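Local atomic coordinates of Tat-secreted protein Rv2525c (Mycobacterium tuberculosis, PDB entry 4PMQ), a protein that may act as a peptidoglycan hydrolase with glycosidase activity, and hydrolyses p-nitrophenyl esters in vitro, with a preference for the butyrate. Residues 104-109 with 175-180. Residues are numbered along the deposited sequence; the frame is centred on the assembly and turned at random.
Sequences PIYASI and AHLHQV. With GOL (glycerol), chain E.
Tyr106 reaches across the inside of the barrel to Leu177 and His176, joining strands 105-108 and 177-181, whose nearest CA atoms, those of Tyr106 and Leu177, are still 10.5 Å apart. From CB, which points at the other strand, the side chain leaves with CG anti to the carbonyl carbon (chi1 -76°); it also rests on Val63 and Cys65 of strand 61-66. Farther out, CE1 comes within 4.0 Å of Leu177 CD1, and CZ closes to 3.7 Å of that same methyl, which approaches the ring obliquely. At the tip, Tyr106 OH touches Leu177 CD1 at 3.6 Å and His176 CB at 3.7 Å, but its hydrogen bond is with Phe202 O. His176 likewise turns its polar end elsewhere, ND1 pairing with Phe159 N. Two residues on along each strand, a glycerol, probably from the crystallisation liquor, spans the gap: its O3 donates to Ser108 OG at 2.6 Å in one of two serine conformers, and Gln179 NE2 donates to its O1 at 2.9 Å, nearly straight at 167°. Tyr31, Gln67 and Tyr141 also hydrogen-bond it. The contact itself is thus van der Waals, its buried hydroxyl satisfied by Phe202, beside a polar site inside this TIM-barrel-like fold; the glycerol does not establish sugar binding.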
loop_
_atom_site.group_PDB
_atom_site.type_symbol
_atom_site.label_atom_id
_atom_site.label_comp_id
_atom_site.label_asym_id
_atom_site.label_seq_id
_atom_site.Cartn_x
_atom_site.Cartn_y
_atom_site.Cartn_z
ATOM N N PRO A 104 -7.782 2.669 6.223
ATOM C CA PRO A 104 -7.793 1.545 5.285
ATOM C C PRO A 104 -6.460 0.834 5.234
ATOM O O PRO A 104 -5.468 1.296 5.826
ATOM C CB PRO A 104 -8.055 2.239 3.923
ATOM C CG PRO A 104 -7.354 3.574 4.090
ATOM C CD PRO A 104 -7.633 3.965 5.517
ATOM N N ILE A 105 -6.417 -0.268 4.465
ATOM C CA ILE A 105 -5.171 -0.950 4.151
ATOM C C ILE A 105 -5.152 -1.101 2.643
ATOM O O ILE A 105 -6.133 -1.586 2.030
ATOM C CB ILE A 105 -5.005 -2.306 4.871
ATOM C CG1 ILE A 105 -5.053 -2.167 6.411
ATOM C CG2 ILE A 105 -3.723 -3.051 4.397
ATOM C CD1 ILE A 105 -5.278 -3.566 7.135
ATOM N N TYR A 106 -4.075 -0.641 2.042
ATOM C CA TYR A 106 -3.932 -0.760 0.587
ATOM C C TYR A 106 -3.383 -2.138 0.215
ATOM O O TYR A 106 -2.183 -2.376 0.405
ATOM C CB TYR A 106 -2.990 0.318 0.055
ATOM C CG TYR A 106 -3.613 1.694 -0.018
ATOM C CD1 TYR A 106 -3.644 2.532 1.097
ATOM C CD2 TYR A 106 -4.137 2.180 -1.214
ATOM C CE1 TYR A 106 -4.198 3.816 1.022
ATOM C CE2 TYR A 106 -4.632 3.487 -1.315
ATOM C CZ TYR A 106 -4.685 4.291 -0.191
ATOM O OH TYR A 106 -5.161 5.589 -0.321
ATOM N N ALA A 107 -4.257 -3.042 -0.271
ATOM C CA ALA A 107 -3.882 -4.381 -0.768
ATOM C C ALA A 107 -3.106 -4.211 -2.084
ATOM O O ALA A 107 -3.553 -3.459 -2.973
ATOM C CB ALA A 107 -5.124 -5.227 -0.968
ATOM N N SER A 108 -1.958 -4.913 -2.237
ATOM C CA SER A 108 -1.148 -4.718 -3.436
ATOM C C SER A 108 -1.422 -5.671 -4.594
ATOM O O SER A 108 -1.505 -6.905 -4.432
ATOM C CB SER A 108 0.330 -4.798 -3.091
ATOM O OG SER A 108 0.591 -3.794 -2.131
ATOM N N ILE A 109 -1.518 -5.060 -5.788
ATOM C CA ILE A 109 -1.629 -5.712 -7.084
ATOM C C ILE A 109 -0.341 -5.236 -7.784
ATOM O O ILE A 109 -0.396 -4.315 -8.599
ATOM C CB ILE A 109 -2.927 -5.441 -7.887
ATOM C CG1 ILE A 109 -4.242 -5.671 -7.058
ATOM C CG2 ILE A 109 -2.914 -6.275 -9.195
ATOM C CD1 ILE A 109 -4.413 -7.020 -6.400
ATOM N N ALA A 175 -7.594 8.266 -8.160
ATOM C CA ALA A 175 -6.499 7.894 -7.243
ATOM C C ALA A 175 -6.326 8.895 -6.097
ATOM O O ALA A 175 -6.463 10.117 -6.280
ATOM C CB ALA A 175 -5.189 7.750 -8.004
ATOM N N HIS A 176 -6.056 8.359 -4.894
ATOM C CA HIS A 176 -5.790 9.126 -3.681
ATOM C C HIS A 176 -4.298 9.392 -3.565
ATOM O O HIS A 176 -3.892 10.422 -3.035
ATOM C CB HIS A 176 -6.270 8.326 -2.469
ATOM C CG HIS A 176 -7.748 8.096 -2.504
ATOM N ND1 HIS A 176 -8.305 7.114 -3.306
ATOM C CD2 HIS A 176 -8.742 8.824 -1.945
ATOM C CE1 HIS A 176 -9.613 7.213 -3.141
ATOM N NE2 HIS A 176 -9.928 8.243 -2.341
ATOM N N LEU A 177 -3.481 8.441 -4.065
ATOM C CA LEU A 177 -2.027 8.457 -4.020
ATOM C C LEU A 177 -1.483 8.035 -5.355
ATOM O O LEU A 177 -2.132 7.232 -6.028
ATOM C CB LEU A 177 -1.529 7.469 -2.952
ATOM C CG LEU A 177 -2.083 7.699 -1.544
ATOM C CD1 LEU A 177 -1.738 6.549 -0.589
ATOM C CD2 LEU A 177 -1.603 9.029 -0.957
ATOM N N HIS A 178 -0.293 8.516 -5.718
ATOM C CA HIS A 178 0.343 8.103 -6.987
ATOM C C HIS A 178 1.846 7.871 -6.786
ATOM O O HIS A 178 2.557 8.780 -6.389
ATOM C CB HIS A 178 0.091 9.150 -8.091
ATOM C CG HIS A 178 0.689 8.857 -9.431
ATOM N ND1 HIS A 178 0.832 9.855 -10.367
ATOM C CD2 HIS A 178 1.089 7.679 -9.983
ATOM C CE1 HIS A 178 1.355 9.281 -11.444
ATOM N NE2 HIS A 178 1.556 7.979 -11.256
ATOM N N GLN A 179 2.315 6.657 -7.068
ATOM C CA GLN A 179 3.732 6.323 -6.979
ATOM C C GLN A 179 4.397 6.910 -8.222
ATOM O O GLN A 179 4.078 6.481 -9.340
ATOM C CB GLN A 179 3.902 4.811 -6.880
ATOM C CG GLN A 179 5.316 4.415 -6.448
ATOM C CD GLN A 179 5.364 2.930 -6.262
ATOM O OE1 GLN A 179 5.052 2.178 -7.180
ATOM N NE2 GLN A 179 5.798 2.473 -5.081
ATOM N N VAL A 180 5.239 7.943 -8.025
ATOM C CA VAL A 180 5.865 8.661 -9.154
ATOM C C VAL A 180 7.356 8.375 -9.336
ATOM O O VAL A 180 7.902 8.773 -10.358
ATOM C CB VAL A 180 5.624 10.195 -9.071
ATOM C CG1 VAL A 180 4.135 10.492 -9.186
ATOM C CG2 VAL A 180 6.201 10.802 -7.783
HETATM C C1 GOL E . 5.164 -0.282 -3.151
HETATM O O1 GOL E . 6.100 -0.317 -4.215
HETATM C C2 GOL E . 4.402 -1.583 -3.096
HETATM O O2 GOL E . 5.303 -2.656 -2.793
HETATM C C3 GOL E . 3.329 -1.458 -2.038
HETATM O O3 GOL E . 2.930 -2.725 -1.541
#